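Local coordinates for capsid protein (Infectious hypodermal and hematopoietic necrosis virus, PDB 3N7X) that forms the icosahedral shell of a shrimp densovirus, sixty copies of a beta-barrel subunit assembling into the particle, at residues Tyr109-His114 and Phe232-Gly237. Sequence-based numbering, arbitrary orientation.
Sequences YGWKVH and FIPKWG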
loop_
_atom_site.group_PDB
_atom_site.type_symbol
_atom_site.label_atom_id
_atom_site.label_comp_id
_atom_site.label_asym_id
_atom_site.label_seq_id
_atom_site.Cartn_x
_atom_site.Cartn_y
_atom_site.Cartn_z
ATOM N N TYR A 109 -37.057 -64.389 64.529
ATOM C CA TYR A 109 -36.645 -63.036 64.204
ATOM C C TYR A 109 -37.265 -62.364 62.991
ATOM O O TYR A 109 -37.093 -61.164 62.803
ATOM C CB TYR A 109 -35.121 -63.001 64.139
ATOM C CG TYR A 109 -34.518 -63.395 65.471
ATOM C CD1 TYR A 109 -34.552 -62.515 66.555
ATOM C CD2 TYR A 109 -33.995 -64.675 65.677
ATOM C CE1 TYR A 109 -34.086 -62.898 67.811
ATOM C CE2 TYR A 109 -33.529 -65.069 66.939
ATOM C CZ TYR A 109 -33.580 -64.173 67.997
ATOM O OH TYR A 109 -33.144 -64.544 69.249
ATOM N N GLY A 110 -37.984 -63.119 62.169
ATOM C CA GLY A 110 -38.632 -62.497 61.026
ATOM C C GLY A 110 -38.035 -62.703 59.650
ATOM O O GLY A 110 -36.839 -62.975 59.497
ATOM N N TRP A 111 -38.884 -62.542 58.640
ATOM C CA TRP A 111 -38.475 -62.726 57.260
ATOM C C TRP A 111 -39.337 -61.920 56.288
ATOM O O TRP A 111 -40.388 -61.390 56.658
ATOM C CB TRP A 111 -38.564 -64.210 56.899
ATOM C CG TRP A 111 -39.872 -64.830 57.311
ATOM C CD1 TRP A 111 -40.126 -65.521 58.461
ATOM C CD2 TRP A 111 -41.116 -64.777 56.594
ATOM N NE1 TRP A 111 -41.447 -65.902 58.507
ATOM C CE2 TRP A 111 -42.077 -65.459 57.374
ATOM C CE3 TRP A 111 -41.511 -64.218 55.370
ATOM C CZ2 TRP A 111 -43.414 -65.601 56.969
ATOM C CZ3 TRP A 111 -42.841 -64.358 54.965
ATOM C CH2 TRP A 111 -43.776 -65.046 55.765
ATOM N N LYS A 112 -38.871 -61.843 55.042
ATOM C CA LYS A 112 -39.562 -61.142 53.961
ATOM C C LYS A 112 -39.377 -61.970 52.712
ATOM O O LYS A 112 -38.382 -62.685 52.579
ATOM C CB LYS A 112 -38.918 -59.794 53.633
ATOM C CG LYS A 112 -38.990 -58.727 54.665
ATOM C CD LYS A 112 -38.274 -57.492 54.147
ATOM C CE LYS A 112 -38.330 -56.381 55.170
ATOM N NZ LYS A 112 -37.619 -55.172 54.696
ATOM N N VAL A 113 -40.325 -61.857 51.791
ATOM C CA VAL A 113 -40.214 -62.530 50.511
ATOM C C VAL A 113 -40.147 -61.389 49.509
ATOM O O VAL A 113 -41.057 -60.560 49.428
ATOM C CB VAL A 113 -41.431 -63.405 50.194
ATOM C CG1 VAL A 113 -41.291 -63.979 48.789
ATOM C CG2 VAL A 113 -41.537 -64.528 51.204
ATOM N N HIS A 114 -39.054 -61.328 48.762
ATOM C CA HIS A 114 -38.875 -60.279 47.776
ATOM C C HIS A 114 -39.550 -60.622 46.466
ATOM O O HIS A 114 -40.472 -59.939 46.030
ATOM C CB HIS A 114 -37.385 -60.035 47.538
ATOM C CG HIS A 114 -36.706 -59.345 48.677
ATOM N ND1 HIS A 114 -36.888 -58.004 48.947
ATOM C CD2 HIS A 114 -35.898 -59.818 49.655
ATOM C CE1 HIS A 114 -36.224 -57.685 50.044
ATOM N NE2 HIS A 114 -35.615 -58.766 50.493
ATOM N N PHE A 232 -49.338 -67.297 52.717
ATOM C CA PHE A 232 -49.233 -66.414 51.564
ATOM C C PHE A 232 -48.050 -65.460 51.574
ATOM O O PHE A 232 -47.674 -64.922 52.614
ATOM C CB PHE A 232 -50.507 -65.570 51.417
ATOM C CG PHE A 232 -51.773 -66.370 51.285
ATOM C CD1 PHE A 232 -51.739 -67.747 51.070
ATOM C CD2 PHE A 232 -53.009 -65.735 51.355
ATOM C CE1 PHE A 232 -52.918 -68.479 50.928
ATOM C CE2 PHE A 232 -54.194 -66.455 51.215
ATOM C CZ PHE A 232 -54.150 -67.832 51.000
ATOM N N ILE A 233 -47.460 -65.258 50.403
ATOM C CA ILE A 233 -46.375 -64.305 50.270
ATOM C C ILE A 233 -47.078 -62.980 50.574
ATOM O O ILE A 233 -48.116 -62.673 49.987
ATOM C CB ILE A 233 -45.818 -64.316 48.840
ATOM C CG1 ILE A 233 -45.008 -65.599 48.632
ATOM C CG2 ILE A 233 -44.983 -63.074 48.590
ATOM C CD1 ILE A 233 -44.596 -65.855 47.197
ATOM N N PRO A 234 -46.533 -62.186 51.505
ATOM C CA PRO A 234 -47.132 -60.903 51.887
ATOM C C PRO A 234 -47.666 -60.034 50.758
ATOM O O PRO A 234 -46.915 -59.548 49.915
ATOM C CB PRO A 234 -46.016 -60.224 52.674
ATOM C CG PRO A 234 -45.341 -61.383 53.329
ATOM C CD PRO A 234 -45.241 -62.377 52.188
ATOM N N LYS A 235 -48.980 -59.846 50.762
ATOM C CA LYS A 235 -49.673 -59.025 49.777
ATOM C C LYS A 235 -50.877 -58.432 50.493
ATOM O O LYS A 235 -51.446 -59.071 51.375
ATOM C CB LYS A 235 -50.143 -59.878 48.599
ATOM C CG LYS A 235 -49.094 -60.106 47.520
ATOM C CD LYS A 235 -48.880 -58.834 46.716
ATOM C CE LYS A 235 -48.020 -59.074 45.495
ATOM N NZ LYS A 235 -47.809 -57.812 44.744
ATOM N N TRP A 236 -51.266 -57.218 50.120
ATOM C CA TRP A 236 -52.402 -56.559 50.755
ATOM C C TRP A 236 -53.364 -56.025 49.707
ATOM O O TRP A 236 -52.968 -55.257 48.839
ATOM C CB TRP A 236 -51.902 -55.410 51.637
ATOM C CG TRP A 236 -52.971 -54.748 52.447
ATOM C CD1 TRP A 236 -53.889 -53.829 52.015
ATOM C CD2 TRP A 236 -53.251 -54.974 53.833
ATOM N NE1 TRP A 236 -54.725 -53.472 53.049
ATOM C CE2 TRP A 236 -54.359 -54.160 54.176
ATOM C CE3 TRP A 236 -52.678 -55.790 54.822
ATOM C CZ2 TRP A 236 -54.906 -54.136 55.467
ATOM C CZ3 TRP A 236 -53.223 -55.767 56.111
ATOM C CH2 TRP A 236 -54.327 -54.943 56.418
ATOM N N GLY A 237 -54.627 -56.434 49.788
ATOM C CA GLY A 237 -55.612 -55.974 48.826
ATOM C C GLY A 237 -56.882 -56.798 48.840
ATOM O O GLY A 237 -56.841 -58.014 49.044
#
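V113 meets I233 and P234 where strand 111-131 faces the loop that links strands 220-221 and 264-268. The contact is wholly apolar. V113 can be followed outward. The bond from CA to CB points toward the loop, and CB lies 3.9 Å from CG2 of I233. CG1 is turned anti to the backbone N (chi1 175°). It reaches CG2 of I233 at 3.8 Å and also touches CG1 and CD1 of that residue, the last at 4.1 Å. The second methyl, CG2, makes a looser approach of 4.4 Å to CD of P234. One valine branch thus serves the isoleucine and the other the proline. The V113 and I233 side chains cross at about a right angle.

W111, two residues earlier on the same face of the strand, adds its indole. With chi1 at 48°, CG is flanked by both the N and the C of its own backbone, and from there the six-membered ring extends to the loop. CD of P234 comes to its edge, near the ring plane, 4.2 Å from CZ3. The proline CD therefore lies within reach of both strand residues. The indole is also held by a hydrogen bond from NE1 to the carbonyl O of G223.

W111, V113, I233 and P234 are all buried. L291 and L293 of the neighbouring strand 281-296 pack against V113, and I213 of strand 208-214 packs against I233. Together they form a hydrophobic layer between a sheet and the long loop that covers it. Large loops built onto the strands of a beta-barrel core are characteristic of parvovirus capsid proteins.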